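Putative streptothricin acetyltransferase (PDB 3PP9) probably transfers the acetyl group of acetyl coenzyme A to the antibiotic streptothricin, as a GNAT-family acetyltransferase of Bacillus anthracis. Local coordinates at the interface of chains A and B. Residues are numbered along the deposited sequence; one frame, centred on the assembly and turned at random. Chains: chain A/B, Putative streptothricin acetyltransferase.

The interface of chains A and B. Residues chain A 97-98, 100, 138, 182; chain B 166-170.
A:Asn98 and B:Val166 meet through a hydrogen bond between the subunits of a two-fold symmetric pair of GNAT-fold acetyltransferases, a pairing that may or may not be the working form in solution. The side-chain amide ND2 of A:Asn98 donates to the backbone O of B:Val166 at 2.8 Å. The bond is almost straight, 172° at the hydrogen, and lies in the amide plane of the donor and in the carbonyl plane of the acceptor, on a lone pair of B:Val166 O. The acceptor belongs to the first residue of the 3-10 helix 166-169.

Beside this bond, the indole of A:Trp97 presents the outer rim of its six-membered ring to three side chains of chain B. Its CZ2 touches the methyl CG2 of B:Val166 at 3.5 Å, the two side chains crossing at about a right angle. The same methyl, anti to its backbone N, touches both A:Trp97 CZ2 and A:Asn98 ND2. A:Trp97 CH2 points over one face of the B:Tyr167 ring, 3.8 Å from B:Tyr167 CE1 and offset toward the rim. The planes of the two rings are inclined at 69°, an edge-to-face pair. At A:Trp97 CZ3, the methyl CD1 of B:Leu170 closes in to 3.9 Å, while its other methyl, CD2, packs on CA of A:Asn98.

On the other flank of B:Val166, the phenol OH of A:Tyr182, from strand 178-184, reaches B:Val166 CB at 3.4 Å. CD1 and CE1 of the A:Tyr100 ring lie against the backbone CA of B:Gly169.

Behind the first shell, A:Tyr100 N donates to A:Asn98 OD1 at 3.1 Å, its N-H coming from above the carbonyl plane and not along a lone pair. This bond and the one from ND2 to B:Val166 O hold the amide at both ends and fix its flip. The side-chain rotation that turns ND2 toward chain B has CG between backbone N and carbonyl carbon (chi1 72°).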
ATOM      1  N   TRP A  97      -7.991   0.376   4.926  1.00 23.70           N
ATOM      2  CA  TRP A  97      -8.371   1.791   5.091  1.00 25.04           C
ATOM      3  C   TRP A  97      -9.402   2.297   4.072  1.00 25.31           C
ATOM      4  O   TRP A  97     -10.134   3.238   4.363  1.00 26.34           O
ATOM      5  CB  TRP A  97      -7.143   2.704   5.025  1.00 26.93           C
ATOM      6  CG  TRP A  97      -6.440   2.699   3.691  1.00 26.65           C
ATOM      7  CD1 TRP A  97      -5.406   1.899   3.318  1.00 28.63           C
ATOM      8  CD2 TRP A  97      -6.718   3.545   2.570  1.00 28.75           C
ATOM      9  NE1 TRP A  97      -5.023   2.186   2.027  1.00 27.11           N
ATOM     10  CE2 TRP A  97      -5.816   3.188   1.544  1.00 29.05           C
ATOM     11  CE3 TRP A  97      -7.648   4.557   2.327  1.00 30.93           C
ATOM     12  CZ2 TRP A  97      -5.816   3.817   0.302  1.00 29.05           C
ATOM     13  CZ3 TRP A  97      -7.650   5.175   1.095  1.00 32.27           C
ATOM     14  CH2 TRP A  97      -6.742   4.801   0.095  1.00 31.66           C
ATOM     15  N   ASN A  98      -9.444   1.702   2.879  1.00 23.18           N
ATOM     16  CA  ASN A  98     -10.391   2.125   1.844  1.00 23.92           C
ATOM     17  C   ASN A  98     -11.698   1.348   1.903  1.00 23.23           C
ATOM     18  O   ASN A  98     -12.477   1.369   0.957  1.00 25.08           O
ATOM     19  CB  ASN A  98      -9.784   1.978   0.453  1.00 23.83           C
ATOM     20  CG  ASN A  98      -9.651   0.545   0.033  1.00 22.66           C
ATOM     21  OD1 ASN A  98      -9.614  -0.357   0.872  1.00 20.08           O
ATOM     22  ND2 ASN A  98      -9.552   0.314  -1.281  1.00 23.28           N
ATOM     23  N   TYR A 100     -12.271  -1.825   1.705  1.00 19.97           N
ATOM     24  CA  TYR A 100     -12.311  -3.139   1.102  1.00 18.30           C
ATOM     25  C   TYR A 100     -11.761  -4.207   2.028  1.00 16.84           C
ATOM     26  O   TYR A 100     -10.967  -3.938   2.933  1.00 16.41           O
ATOM     27  CB  TYR A 100     -11.432  -3.178  -0.174  1.00 18.77           C
ATOM     28  CG  TYR A 100     -12.087  -2.761  -1.470  1.00 22.34           C
ATOM     29  CD1 TYR A 100     -12.846  -1.608  -1.554  1.00 28.29           C
ATOM     30  CD2 TYR A 100     -11.883  -3.493  -2.638  1.00 26.23           C
ATOM     31  CE1 TYR A 100     -13.446  -1.240  -2.740  1.00 31.88           C
ATOM     32  CE2 TYR A 100     -12.478  -3.104  -3.844  1.00 28.57           C
ATOM     33  CZ  TYR A 100     -13.255  -1.975  -3.873  1.00 30.97           C
ATOM     34  OH  TYR A 100     -13.873  -1.522  -5.028  1.00 34.78           O
HETATM   35  N   MSE A 138      -9.668  -6.874  -2.172  1.00 15.23           N
HETATM   36  CA  MSE A 138      -8.442  -6.561  -2.915  1.00 15.09           C
HETATM   37  C   MSE A 138      -7.268  -7.286  -2.319  1.00 14.94           C
HETATM   38  O   MSE A 138      -7.353  -7.837  -1.220  1.00 13.88           O
HETATM   39  CB  MSE A 138      -8.145  -5.075  -2.862  1.00 16.40           C
HETATM   40  CG  MSE A 138      -7.959  -4.597  -1.446  1.00 16.32           C
HETATM   41 SE   MSE A 138      -7.585  -2.719  -1.259  1.00 22.23          SE
HETATM   42  CE  MSE A 138      -5.823  -2.543  -1.784  1.00 17.32           C
ATOM     43  N   TYR A 182      -8.339  -6.122  -7.673  1.00 13.54           N
ATOM     44  CA  TYR A 182      -9.592  -5.690  -7.084  1.00 15.04           C
ATOM     45  C   TYR A 182     -10.814  -6.404  -7.612  1.00 16.29           C
ATOM     46  O   TYR A 182     -10.922  -6.641  -8.803  1.00 16.61           O
ATOM     47  CB  TYR A 182      -9.790  -4.193  -7.424  1.00 14.83           C
ATOM     48  CG  TYR A 182      -8.720  -3.321  -6.809  1.00 13.69           C
ATOM     49  CD1 TYR A 182      -8.905  -2.720  -5.575  1.00 16.17           C
ATOM     50  CD2 TYR A 182      -7.493  -3.150  -7.434  1.00 13.98           C
ATOM     51  CE1 TYR A 182      -7.889  -1.967  -4.982  1.00 15.44           C
ATOM     52  CE2 TYR A 182      -6.481  -2.399  -6.840  1.00 13.90           C
ATOM     53  CZ  TYR A 182      -6.702  -1.782  -5.639  1.00 17.59           C
ATOM     54  OH  TYR A 182      -5.665  -1.077  -5.055  1.00 18.69           O
TER
ATOM     55  N   VAL B 166      -7.862   1.918  -5.900  1.00 16.37           N
ATOM     56  CA  VAL B 166      -7.855   1.902  -4.426  1.00 17.68           C
ATOM     57  C   VAL B 166      -8.849   2.929  -3.832  1.00 18.81           C
ATOM     58  O   VAL B 166      -9.612   2.625  -2.897  1.00 20.60           O
ATOM     59  CB  VAL B 166      -6.452   1.988  -3.852  1.00 17.59           C
ATOM     60  CG1 VAL B 166      -5.803   3.358  -4.096  1.00 18.73           C
ATOM     61  CG2 VAL B 166      -6.479   1.615  -2.341  1.00 18.25           C
ATOM     62  N   TYR B 167      -8.913   4.111  -4.434  1.00 17.96           N
ATOM     63  CA  TYR B 167      -9.843   5.144  -3.927  1.00 19.66           C
ATOM     64  C   TYR B 167     -11.336   4.896  -4.150  1.00 21.42           C
ATOM     65  O   TYR B 167     -12.177   5.533  -3.478  1.00 21.90           O
ATOM     66  CB  TYR B 167      -9.445   6.543  -4.405  1.00 19.87           C
ATOM     67  CG  TYR B 167      -8.257   7.092  -3.667  1.00 22.36           C
ATOM     68  CD1 TYR B 167      -8.411   7.605  -2.385  1.00 25.88           C
ATOM     69  CD2 TYR B 167      -7.005   7.151  -4.243  1.00 23.71           C
ATOM     70  CE1 TYR B 167      -7.346   8.109  -1.686  1.00 26.88           C
ATOM     71  CE2 TYR B 167      -5.915   7.668  -3.540  1.00 25.78           C
ATOM     72  CZ  TYR B 167      -6.097   8.139  -2.263  1.00 29.21           C
ATOM     73  OH  TYR B 167      -5.034   8.659  -1.551  1.00 33.32           O
ATOM     74  N   LYS B 168     -11.666   3.990  -5.064  0.50 21.90           N
ATOM     75  CA  LYS B 168     -13.044   3.625  -5.359  0.50 23.85           C
ATOM     76  C   LYS B 168     -13.760   3.073  -4.136  0.50 24.89           C
ATOM     77  O   LYS B 168     -14.980   3.135  -4.047  0.50 25.45           O
ATOM     78  CB  LYS B 168     -13.070   2.522  -6.417  0.50 24.70           C
ATOM     79  CG  LYS B 168     -12.546   2.922  -7.782  0.50 25.82           C
ATOM     80  CD  LYS B 168     -13.494   3.903  -8.446  0.50 25.62           C
ATOM     81  CE  LYS B 168     -13.025   4.274  -9.839  0.50 27.06           C
ATOM     82  NZ  LYS B 168     -14.026   5.149 -10.492  0.50 27.29           N
ATOM     83  N   GLY B 169     -12.996   2.520  -3.196  1.00 24.12           N
ATOM     84  CA  GLY B 169     -13.580   1.920  -1.995  1.00 26.74           C
ATOM     85  C   GLY B 169     -14.233   2.977  -1.127  1.00 29.20           C
ATOM     86  O   GLY B 169     -15.164   2.686  -0.384  1.00 30.17           O
ATOM     87  N   LEU B 170     -13.722   4.200  -1.200  1.00 30.71           N
ATOM     88  CA  LEU B 170     -14.309   5.307  -0.443  1.00 34.07           C
ATOM     89  C   LEU B 170     -15.417   5.929  -1.290  1.00 36.65           C
ATOM     90  O   LEU B 170     -16.565   6.049  -0.837  1.00 38.95           O
ATOM     91  CB  LEU B 170     -13.254   6.346  -0.074  1.00 33.53           C
ATOM     92  CG  LEU B 170     -12.084   5.867   0.796  1.00 35.58           C
ATOM     93  CD1 LEU B 170     -11.134   7.020   1.067  1.00 37.27           C
ATOM     94  CD2 LEU B 170     -12.558   5.264   2.107  1.00 39.04           C
TER